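Local coordinates for ABC transporter, substrate-binding protein (PDB 5G5Y) that binds short- and long-chain fructooligosaccharides, such as kestose, nystose and inulin, and serves as the solute-binding protein of the FusABC-MsmK import complex, at residues M153-T156 against T157-I161; D400-W403 against R404-I408; E469-Y473 against G474-Y478. All blocks are in the same frame, centred on the assembly; numbering follows the deposited sequence.

Overall arrangement
All three contacts are local, made between neighbouring turns of helix or at helix ends. Interaction 1 caps the start of helix 157-169, interaction 2 lies within helix 399-412, and interaction 3 joins the end of helix 459-472 to the start of helix 475-492; no helix is shared. Each mixes buried apolar groups with exposed polar ones, though interaction 2 also buries an arginine, which reaches the substrate-binding W270. Its centre is about 15 Å from the centre of the chain. Interactions 1 and 3, with centres about 29 and 26 Å from it, use carboxylates to take up backbone N-H groups, whereas interaction 2 combines a lysine-aspartate salt bridge with a CH-pi contact.

Interaction 1 of 3, residues M153-T156 against T157-I161; sequences MPKT and TDDLI
The hydroxyl of T156 lies over one face of the D159 carboxylate, T156 OG1 3.3 Å from D159 CG, while the N-H of K155 comes in close to its plane and a water sits off the opposite face. K155 N uses the anti lone pair of D159 OD2, at 3.1 Å and 158° at the hydrogen. The N-H of T156 reaches the same oxygen only weakly, from well out of the plane on the threonine's side. The water donates to D159 OD2 at 3.0 Å and also to the carbonyl oxygen of M153, tying the carboxylate to the chain three residues before the cap. The puckered ring of P154 packs against the first turn, its CB 3.6 Å from D159 CB and its CG facing L160 CD1.

T156 is the N-cap of helix 157-169, and with D159 it forms a capping box. Its OG1 sits between the backbone N and the carbonyl carbon (chi1 74°), a rotation that turns the hydroxyl over the first turn to accept from D159 N at 2.9 Å, nearly straight at 169°. Threonine suits this place because its short hydroxyl can take up an N-H that has no earlier helical carbonyl to bond. The first regular helical bond follows, from L160 N to T156 O at 3.0 Å.

Aspartate three residues on suits its place equally: a short acid reaches back to the backbone, and its negative charge lies near the positive end of the helix dipole, which probably stabilises the ionised form. P154 has no N-H to satisfy and offers a rigid apolar surface; it also touches I141 of strand 138-142. L160 extends the apolar side to L288, and the backbones of K155 and T157 are hydrogen-bonded to that of A289.

Interaction 2 of 3, residues D400-W403 against R404-I408; sequences DAKW and RLDLI
The indole of W403 leaves the helix with CG anti to the backbone N (chi1 176°), and L407, one turn on, has CG anti to its carbonyl carbon (chi1 -64°) with CD1 extended beyond (chi2 179°), which puts that methyl over one face of the ring. L407 CD1 stands 3.7 Å from the centroid of the six-membered ring of W403, close to its normal, as a CH-pi contact, and its nearest ring atom is W403 CZ2 at 3.6 Å. A branched aliphatic residue suits this place, since a branch methyl can point its C-H bonds at the ring face while both side chains also pack on W140 of strand 138-142.

On the exposed side K402 bends at chi2 and lays its chain across D406. The salt bridge runs from K402 NZ to D406 OD1 at 2.9 Å, on the syn lone pair, and K402 CE lies 3.5 Å from D406 OD2. Opposite charges four residues apart hold one turn to the next, alongside the backbone bond from D406 N to K402 O.

R404 carries its extended chain away from the helix to bond the carbonyl oxygens of W270 and V135. Its cation-pi contact with the substrate-binding W270 probably makes it a second-shell residue of that site. Both side-chain pairs have the i, i+4 spacing of an alpha-helix, here with a salt bridge on its exposed side and a ring contact against strand 138-142.

Interaction 3 of 3, residues E469-Y473 against G474-Y478; sequences ELEKY and GLSDY
E471 and S476 face one another across the joint between two helices, the carboxylate presenting both oxygens to S476 in the first turn of the second. E471 leaves its helix with CG anti to the backbone N (chi1 -179°) and bends at chi2, which swings the acid forward along the chain. Its two oxygens then divide the work: OE1 accepts from S476 N at 2.8 Å through its syn lone pair, and OE2 accepts from S476 OG at 2.6 Å, on the syn side and somewhat out of the carboxylate plane. A water donates to E471 OE2 and accepts from D477 N, carrying the acid's reach to one further N-H of the first turn. Serine suits its place because a small hydroxyl fits beside its own N-H, allowing a single carboxylate to grip both.

Away from the carboxylate, the buried side chains of L470 and L475 meet. L475 CD2 lies 4.1 Å from L470 CB, and both leucines touch F220, one of the residues that bind a calcium ion together with D219, D223 and N224.

The backbone between them is a Schellman motif. G474, at positive phi (106°), is the first residue to leave helical angles and is also the N-cap of helix 475-492. L475 N bonds to L470 O at 3.1 Å, and G474 N to E471 O at 2.9 Å, the latter donor lying above the carbonyl plane rather than on a lone pair. At these angles a CB would run into Y473 O, which accounts for glycine here.

With no serine or threonine hydroxyl at the N-cap itself, E471 supplies acceptors from the preceding helix. Its negative charge lies by the N-terminal end of helix 475-492, where the helix dipole would probably favour the ionised acid, and the paired bonds to S476 fix the carboxylate's rotation.

Interaction 1 of 3, residues M153-T156 against T157-I161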
ATOM      1  N   MET A 153      13.287   8.388 -26.300  1.00 28.35           N
ATOM      2  CA  MET A 153      12.251   8.104 -25.301  1.00 25.16           C
ATOM      3  C   MET A 153      10.993   8.931 -25.632  1.00 23.00           C
ATOM      4  O   MET A 153      11.099  10.132 -25.850  1.00 22.99           O
ATOM      5  CB  MET A 153      12.771   8.474 -23.883  1.00 24.68           C
ATOM      6  CG  MET A 153      11.773   8.199 -22.776  1.00 24.25           C
ATOM      7  SD  MET A 153      11.649   6.441 -22.525  1.00 23.94           S
ATOM      8  CE  MET A 153      13.125   6.114 -21.546  1.00 24.64           C
ATOM      9  N   PRO A 154       9.804   8.309 -25.669  1.00 22.62           N
ATOM     10  CA  PRO A 154       8.601   9.104 -25.974  1.00 22.91           C
ATOM     11  C   PRO A 154       8.338  10.190 -24.957  1.00 23.81           C
ATOM     12  O   PRO A 154       8.583   9.979 -23.778  1.00 26.00           O
ATOM     13  CB  PRO A 154       7.465   8.104 -25.926  1.00 23.59           C
ATOM     14  CG  PRO A 154       8.047   6.801 -25.562  1.00 22.78           C
ATOM     15  CD  PRO A 154       9.520   6.874 -25.542  1.00 22.54           C
ATOM     16  N   LYS A 155       7.861  11.332 -25.437  1.00 24.32           N
ATOM     17  CA  LYS A 155       7.468  12.440 -24.609  1.00 26.22           C
ATOM     18  C   LYS A 155       5.950  12.628 -24.518  1.00 23.46           C
ATOM     19  O   LYS A 155       5.482  13.295 -23.621  1.00 19.55           O
ATOM     20  CB  LYS A 155       8.059  13.738 -25.168  1.00 29.74           C
ATOM     21  CG  LYS A 155       9.578  13.822 -25.180  1.00 35.72           C
ATOM     22  CD  LYS A 155      10.000  15.226 -25.604  1.00 40.52           C
ATOM     23  CE  LYS A 155      11.470  15.305 -25.966  1.00 45.46           C
ATOM     24  NZ  LYS A 155      11.681  14.994 -27.408  1.00 50.36           N
ATOM     25  N   THR A 156       5.210  12.123 -25.506  1.00 21.30           N
ATOM     26  CA  THR A 156       3.775  12.292 -25.621  1.00 21.01           C
ATOM     27  C   THR A 156       3.121  10.929 -25.823  1.00 19.32           C
ATOM     28  O   THR A 156       3.777   9.949 -26.215  1.00 18.87           O
ATOM     29  CB  THR A 156       3.391  13.173 -26.830  1.00 22.45           C
ATOM     30  OG1 THR A 156       3.572  12.435 -28.060  1.00 21.68           O
ATOM     31  CG2 THR A 156       4.215  14.472 -26.858  1.00 23.82           C
ATOM     32  N   THR A 157       1.814  10.878 -25.604  1.00 18.13           N
ATOM     33  CA  THR A 157       1.061   9.669 -25.872  1.00 18.15           C
ATOM     34  C   THR A 157       1.122   9.263 -27.362  1.00 19.16           C
ATOM     35  O   THR A 157       1.173   8.066 -27.667  1.00 18.32           O
ATOM     36  CB  THR A 157      -0.400   9.782 -25.381  1.00 17.70           C
ATOM     37  OG1 THR A 157      -1.034  10.952 -25.906  1.00 18.44           O
ATOM     38  CG2 THR A 157      -0.380   9.853 -23.841  1.00 19.07           C
ATOM     39  N   ASP A 158       1.123  10.244 -28.254  1.00 20.98           N
ATOM     40  CA  ASP A 158       1.267   9.954 -29.704  1.00 23.61           C
ATOM     41  C   ASP A 158       2.656   9.379 -30.030  1.00 22.60           C
ATOM     42  O   ASP A 158       2.743   8.433 -30.801  1.00 23.63           O
ATOM     43  CB  ASP A 158       0.953  11.187 -30.550  1.00 27.95           C
ATOM     44  CG  ASP A 158      -0.546  11.360 -30.817  1.00 31.90           C
ATOM     45  OD1 ASP A 158      -1.368  10.531 -30.355  1.00 36.29           O
ATOM     46  OD2 ASP A 158      -0.915  12.329 -31.512  1.00 40.72           O
ATOM     47  N   ASP A 159       3.723   9.901 -29.404  1.00 22.67           N
ATOM     48  CA  ASP A 159       5.078   9.293 -29.512  1.00 22.96           C
ATOM     49  C   ASP A 159       5.104   7.865 -29.054  1.00 21.57           C
ATOM     50  O   ASP A 159       5.772   6.998 -29.680  1.00 23.28           O
ATOM     51  CB  ASP A 159       6.137  10.003 -28.649  1.00 25.24           C
ATOM     52  CG  ASP A 159       6.468  11.392 -29.105  1.00 28.25           C
ATOM     53  OD1 ASP A 159       6.196  11.736 -30.275  1.00 29.44           O
ATOM     54  OD2 ASP A 159       7.019  12.151 -28.260  1.00 29.34           O
ATOM     55  N   LEU A 160       4.395   7.583 -27.962  1.00 20.34           N
ATOM     56  CA  LEU A 160       4.348   6.227 -27.439  1.00 19.22           C
ATOM     57  C   LEU A 160       3.731   5.290 -28.465  1.00 18.82           C
ATOM     58  O   LEU A 160       4.205   4.195 -28.653  1.00 19.05           O
ATOM     59  CB  LEU A 160       3.558   6.151 -26.118  1.00 19.37           C
ATOM     60  CG  LEU A 160       3.405   4.770 -25.483  1.00 20.09           C
ATOM     61  CD1 LEU A 160       4.764   4.119 -25.157  1.00 20.83           C
ATOM     62  CD2 LEU A 160       2.517   4.828 -24.266  1.00 19.85           C
ATOM     63  N   ILE A 161       2.649   5.703 -29.111  1.00 20.18           N
ATOM     64  CA  ILE A 161       2.065   4.846 -30.147  1.00 21.15           C
ATOM     65  C   ILE A 161       3.147   4.507 -31.227  1.00 21.39           C
ATOM     66  O   ILE A 161       3.309   3.339 -31.568  1.00 21.50           O
ATOM     67  CB  ILE A 161       0.837   5.489 -30.793  1.00 20.78           C
ATOM     68  CG1 ILE A 161      -0.328   5.552 -29.798  1.00 21.66           C
ATOM     69  CG2 ILE A 161       0.397   4.678 -32.010  1.00 21.20           C
ATOM     70  CD1 ILE A 161      -1.478   6.429 -30.250  1.00 22.56           C
TER
HETATM   71  O   HOH W   1       9.985  11.506 -28.349  1.00 41.11           O

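Interaction 2 of 3, residues D400-W403 against R404-I408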
ATOM      1  N   ASP A 400      16.021  -0.931  -1.367  1.00 20.52           N
ATOM      2  CA  ASP A 400      15.006  -1.006  -2.408  1.00 22.51           C
ATOM      3  C   ASP A 400      13.962   0.103  -2.285  1.00 19.67           C
ATOM      4  O   ASP A 400      13.522   0.644  -3.302  1.00 18.34           O
ATOM      5  CB  ASP A 400      14.360  -2.386  -2.525  1.00 24.72           C
ATOM      6  CG  ASP A 400      13.681  -2.860  -1.247  1.00 28.88           C
ATOM      7  OD1 ASP A 400      13.829  -2.244  -0.162  1.00 30.74           O
ATOM      8  OD2 ASP A 400      12.996  -3.901  -1.342  1.00 38.01           O
ATOM      9  N   ALA A 401      13.612   0.461  -1.047  1.00 19.74           N
ATOM     10  CA  ALA A 401      12.683   1.568  -0.816  1.00 18.44           C
ATOM     11  C   ALA A 401      13.300   2.877  -1.234  1.00 17.76           C
ATOM     12  O   ALA A 401      12.643   3.713  -1.870  1.00 16.98           O
ATOM     13  CB  ALA A 401      12.256   1.639   0.629  1.00 18.54           C
ATOM     14  N   LYS A 402      14.565   3.075  -0.861  1.00 19.14           N
ATOM     15  CA  LYS A 402      15.273   4.298  -1.212  1.00 19.19           C
ATOM     16  C   LYS A 402      15.327   4.462  -2.727  1.00 19.38           C
ATOM     17  O   LYS A 402      15.099   5.556  -3.248  1.00 17.52           O
ATOM     18  CB  LYS A 402      16.666   4.318  -0.610  1.00 21.67           C
ATOM     19  CG  LYS A 402      17.537   5.508  -0.987  1.00 25.52           C
ATOM     20  CD  LYS A 402      16.903   6.836  -0.603  1.00 31.78           C
ATOM     21  CE  LYS A 402      17.889   7.995  -0.735  1.00 36.49           C
ATOM     22  NZ  LYS A 402      17.156   9.296  -0.841  1.00 39.98           N
ATOM     23  N   TRP A 403      15.698   3.399  -3.413  1.00 17.57           N
ATOM     24  CA  TRP A 403      15.759   3.395  -4.881  1.00 18.48           C
ATOM     25  C   TRP A 403      14.407   3.835  -5.493  1.00 16.99           C
ATOM     26  O   TRP A 403      14.374   4.736  -6.303  1.00 17.63           O
ATOM     27  CB  TRP A 403      16.133   2.014  -5.350  1.00 19.30           C
ATOM     28  CG  TRP A 403      16.152   1.813  -6.824  1.00 20.88           C
ATOM     29  CD1 TRP A 403      17.168   2.166  -7.709  1.00 22.66           C
ATOM     30  CD2 TRP A 403      15.153   1.161  -7.604  1.00 21.59           C
ATOM     31  NE1 TRP A 403      16.826   1.753  -8.978  1.00 22.64           N
ATOM     32  CE2 TRP A 403      15.595   1.158  -8.941  1.00 22.56           C
ATOM     33  CE3 TRP A 403      13.912   0.589  -7.302  1.00 23.47           C
ATOM     34  CZ2 TRP A 403      14.838   0.575  -9.976  1.00 24.45           C
ATOM     35  CZ3 TRP A 403      13.167   0.046  -8.315  1.00 25.13           C
ATOM     36  CH2 TRP A 403      13.627   0.055  -9.646  1.00 23.53           C
ATOM     37  N   ARG A 404      13.315   3.224  -5.045  1.00 16.03           N
ATOM     38  CA  ARG A 404      11.980   3.515  -5.567  1.00 15.86           C
ATOM     39  C   ARG A 404      11.579   4.957  -5.241  1.00 15.58           C
ATOM     40  O   ARG A 404      11.072   5.652  -6.096  1.00 15.13           O
ATOM     41  CB  ARG A 404      10.934   2.497  -5.062  1.00 15.66           C
ATOM     42  CG  ARG A 404       9.672   2.485  -5.884  1.00 15.85           C
ATOM     43  CD  ARG A 404       8.653   1.526  -5.349  1.00 15.95           C
ATOM     44  NE  ARG A 404       7.674   1.267  -6.410  1.00 15.25           N
ATOM     45  CZ  ARG A 404       6.489   1.873  -6.515  1.00 15.28           C
ATOM     46  NH1 ARG A 404       6.060   2.748  -5.613  1.00 15.84           N
ATOM     47  NH2 ARG A 404       5.711   1.578  -7.521  1.00 15.20           N
ATOM     48  N   LEU A 405      11.834   5.413  -4.013  1.00 17.52           N
ATOM     49  CA  LEU A 405      11.529   6.798  -3.617  1.00 17.28           C
ATOM     50  C   LEU A 405      12.191   7.802  -4.506  1.00 17.65           C
ATOM     51  O   LEU A 405      11.583   8.814  -4.869  1.00 16.87           O
ATOM     52  CB  LEU A 405      11.991   7.113  -2.175  1.00 17.39           C
ATOM     53  CG  LEU A 405      11.084   6.663  -1.074  1.00 20.15           C
ATOM     54  CD1 LEU A 405      11.695   6.997   0.294  1.00 22.93           C
ATOM     55  CD2 LEU A 405       9.741   7.356  -1.175  1.00 21.48           C
ATOM     56  N   ASP A 406      13.457   7.559  -4.826  1.00 16.90           N
ATOM     57  CA  ASP A 406      14.186   8.490  -5.661  1.00 16.27           C
ATOM     58  C   ASP A 406      13.612   8.529  -7.093  1.00 15.51           C
ATOM     59  O   ASP A 406      13.497   9.614  -7.642  1.00 15.31           O
ATOM     60  CB  ASP A 406      15.669   8.128  -5.687  1.00 20.33           C
ATOM     61  CG  ASP A 406      16.387   8.410  -4.357  1.00 24.02           C
ATOM     62  OD1 ASP A 406      15.856   9.089  -3.449  1.00 26.83           O
ATOM     63  OD2 ASP A 406      17.542   7.952  -4.257  1.00 29.16           O
ATOM     64  N   LEU A 407      13.186   7.392  -7.653  1.00 14.81           N
ATOM     65  CA  LEU A 407      12.489   7.392  -8.946  1.00 15.56           C
ATOM     66  C   LEU A 407      11.183   8.189  -8.884  1.00 15.29           C
ATOM     67  O   LEU A 407      10.886   8.990  -9.770  1.00 15.11           O
ATOM     68  CB  LEU A 407      12.165   5.972  -9.419  1.00 16.11           C
ATOM     69  CG  LEU A 407      13.369   5.041  -9.722  1.00 16.76           C
ATOM     70  CD1 LEU A 407      12.925   3.660 -10.153  1.00 17.81           C
ATOM     71  CD2 LEU A 407      14.249   5.642 -10.785  1.00 18.31           C
ATOM     72  N   ILE A 408      10.397   7.965  -7.826  1.00 14.76           N
ATOM     73  CA  ILE A 408       9.141   8.687  -7.630  1.00 14.21           C
ATOM     74  C   ILE A 408       9.375  10.205  -7.636  1.00 15.10           C
ATOM     75  O   ILE A 408       8.663  10.962  -8.330  1.00 13.80           O
ATOM     76  CB  ILE A 408       8.401   8.192  -6.373  1.00 13.85           C
ATOM     77  CG1 ILE A 408       7.847   6.786  -6.640  1.00 15.02           C
ATOM     78  CG2 ILE A 408       7.290   9.145  -5.951  1.00 13.88           C
ATOM     79  CD1 ILE A 408       7.408   6.067  -5.393  1.00 15.84           C
TER

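Interaction 3 of 3, residues E469-Y473 against G474-Y478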
ATOM      1  N   GLU A 469     -25.927   3.697 -15.231  1.00 16.19           N
ATOM      2  CA  GLU A 469     -25.821   2.439 -14.509  1.00 17.45           C
ATOM      3  C   GLU A 469     -25.051   2.644 -13.177  1.00 16.92           C
ATOM      4  O   GLU A 469     -25.434   2.122 -12.151  1.00 16.04           O
ATOM      5  CB  GLU A 469     -25.118   1.407 -15.389  1.00 19.88           C
ATOM      6  CG  GLU A 469     -25.539   0.026 -15.143  1.00 25.12           C
ATOM      7  CD  GLU A 469     -27.032  -0.221 -15.417  1.00 25.20           C
ATOM      8  OE1 GLU A 469     -27.705   0.437 -16.226  1.00 27.28           O
ATOM      9  OE2 GLU A 469     -27.475  -1.175 -14.841  1.00 32.75           O
ATOM     10  N   LEU A 470     -23.997   3.455 -13.220  1.00 15.73           N
ATOM     11  CA  LEU A 470     -23.267   3.804 -12.019  1.00 15.94           C
ATOM     12  C   LEU A 470     -24.152   4.509 -11.005  1.00 16.41           C
ATOM     13  O   LEU A 470     -24.042   4.251  -9.806  1.00 15.75           O
ATOM     14  CB  LEU A 470     -22.033   4.669 -12.365  1.00 16.27           C
ATOM     15  CG  LEU A 470     -20.909   4.029 -13.155  1.00 15.93           C
ATOM     16  CD1 LEU A 470     -19.773   5.027 -13.350  1.00 16.27           C
ATOM     17  CD2 LEU A 470     -20.393   2.784 -12.485  1.00 17.40           C
ATOM     18  N   GLU A 471     -25.033   5.384 -11.475  1.00 17.37           N
ATOM     19  CA  GLU A 471     -25.988   6.041 -10.576  1.00 19.00           C
ATOM     20  C   GLU A 471     -27.021   5.057 -10.047  1.00 18.99           C
ATOM     21  O   GLU A 471     -27.356   5.129  -8.877  1.00 17.76           O
ATOM     22  CB  GLU A 471     -26.676   7.256 -11.210  1.00 20.38           C
ATOM     23  CG  GLU A 471     -27.652   7.981 -10.278  1.00 23.91           C
ATOM     24  CD  GLU A 471     -27.028   8.348  -8.915  1.00 26.77           C
ATOM     25  OE1 GLU A 471     -25.767   8.466  -8.820  1.00 26.23           O
ATOM     26  OE2 GLU A 471     -27.771   8.517  -7.926  1.00 26.75           O
ATOM     27  N   LYS A 472     -27.497   4.122 -10.860  1.00 18.65           N
ATOM     28  CA  LYS A 472     -28.357   3.071 -10.315  1.00 19.70           C
ATOM     29  C   LYS A 472     -27.690   2.272  -9.198  1.00 20.19           C
ATOM     30  O   LYS A 472     -28.373   1.811  -8.278  1.00 19.39           O
ATOM     31  CB  LYS A 472     -28.830   2.116 -11.396  1.00 20.82           C
ATOM     32  CG  LYS A 472     -29.805   2.745 -12.380  1.00 23.51           C
ATOM     33  CD  LYS A 472     -29.960   1.804 -13.557  1.00 27.89           C
ATOM     34  CE  LYS A 472     -30.689   2.402 -14.732  1.00 32.62           C
ATOM     35  NZ  LYS A 472     -30.753   1.347 -15.784  1.00 35.04           N
ATOM     36  N   TYR A 473     -26.367   2.057  -9.308  1.00 18.30           N
ATOM     37  CA  TYR A 473     -25.622   1.393  -8.255  1.00 18.20           C
ATOM     38  C   TYR A 473     -25.314   2.280  -7.048  1.00 18.51           C
ATOM     39  O   TYR A 473     -24.768   1.780  -6.053  1.00 21.24           O
ATOM     40  CB  TYR A 473     -24.301   0.827  -8.763  1.00 18.06           C
ATOM     41  CG  TYR A 473     -24.401  -0.387  -9.649  1.00 19.05           C
ATOM     42  CD1 TYR A 473     -25.189  -1.488  -9.297  1.00 18.85           C
ATOM     43  CD2 TYR A 473     -23.675  -0.452 -10.817  1.00 19.06           C
ATOM     44  CE1 TYR A 473     -25.230  -2.617 -10.097  1.00 20.47           C
ATOM     45  CE2 TYR A 473     -23.701  -1.569 -11.616  1.00 21.27           C
ATOM     46  CZ  TYR A 473     -24.483  -2.653 -11.256  1.00 22.28           C
ATOM     47  OH  TYR A 473     -24.502  -3.718 -12.106  1.00 23.11           O
ATOM     48  N   GLY A 474     -25.608   3.566  -7.130  1.00 18.22           N
ATOM     49  CA  GLY A 474     -25.528   4.445  -5.972  1.00 18.49           C
ATOM     50  C   GLY A 474     -24.339   5.399  -5.957  1.00 16.94           C
ATOM     51  O   GLY A 474     -23.926   5.849  -4.877  1.00 16.38           O
ATOM     52  N   LEU A 475     -23.782   5.703  -7.131  1.00 17.65           N
ATOM     53  CA  LEU A 475     -22.608   6.568  -7.203  1.00 17.64           C
ATOM     54  C   LEU A 475     -22.797   7.903  -6.470  1.00 18.08           C
ATOM     55  O   LEU A 475     -21.904   8.323  -5.731  1.00 16.62           O
ATOM     56  CB  LEU A 475     -22.189   6.822  -8.655  1.00 18.18           C
ATOM     57  CG  LEU A 475     -20.931   7.674  -8.848  1.00 18.78           C
ATOM     58  CD1 LEU A 475     -19.758   6.981  -8.190  1.00 19.67           C
ATOM     59  CD2 LEU A 475     -20.702   7.931 -10.328  1.00 19.68           C
ATOM     60  N   SER A 476     -23.933   8.587  -6.651  1.00 17.24           N
ATOM     61  CA  SER A 476     -24.096   9.865  -5.966  1.00 18.39           C
ATOM     62  C   SER A 476     -24.071   9.711  -4.452  1.00 17.74           C
ATOM     63  O   SER A 476     -23.513  10.555  -3.771  1.00 18.92           O
ATOM     64  CB  SER A 476     -25.343  10.634  -6.414  1.00 19.83           C
ATOM     65  OG  SER A 476     -26.510   9.917  -6.106  1.00 21.79           O
ATOM     66  N   ASP A 477     -24.647   8.642  -3.920  1.00 19.05           N
ATOM     67  CA  ASP A 477     -24.621   8.413  -2.472  1.00 19.78           C
ATOM     68  C   ASP A 477     -23.216   8.112  -1.981  1.00 18.21           C
ATOM     69  O   ASP A 477     -22.807   8.595  -0.924  1.00 17.94           O
ATOM     70  CB  ASP A 477     -25.553   7.271  -2.082  1.00 22.17           C
ATOM     71  CG  ASP A 477     -27.032   7.630  -2.239  1.00 27.80           C
ATOM     72  OD1 ASP A 477     -27.399   8.813  -2.317  1.00 31.07           O
ATOM     73  OD2 ASP A 477     -27.845   6.703  -2.285  1.00 34.92           O
ATOM     74  N   TYR A 478     -22.526   7.272  -2.732  1.00 16.65           N
ATOM     75  CA  TYR A 478     -21.111   6.924  -2.492  1.00 17.14           C
ATOM     76  C   TYR A 478     -20.250   8.187  -2.307  1.00 16.29           C
ATOM     77  O   TYR A 478     -19.547   8.355  -1.303  1.00 14.47           O
ATOM     78  CB  TYR A 478     -20.600   6.101  -3.684  1.00 17.95           C
ATOM     79  CG  TYR A 478     -19.204   5.544  -3.531  1.00 18.76           C
ATOM     80  CD1 TYR A 478     -19.004   4.391  -2.806  1.00 20.50           C
ATOM     81  CD2 TYR A 478     -18.096   6.153  -4.116  1.00 21.13           C
ATOM     82  CE1 TYR A 478     -17.767   3.844  -2.634  1.00 20.60           C
ATOM     83  CE2 TYR A 478     -16.819   5.600  -3.955  1.00 21.94           C
ATOM     84  CZ  TYR A 478     -16.682   4.434  -3.213  1.00 22.30           C
ATOM     85  OH  TYR A 478     -15.489   3.795  -2.997  1.00 23.02           O
TER
HETATM   86  O   HOH W   2     -27.086   7.268  -5.319  1.00 37.60           O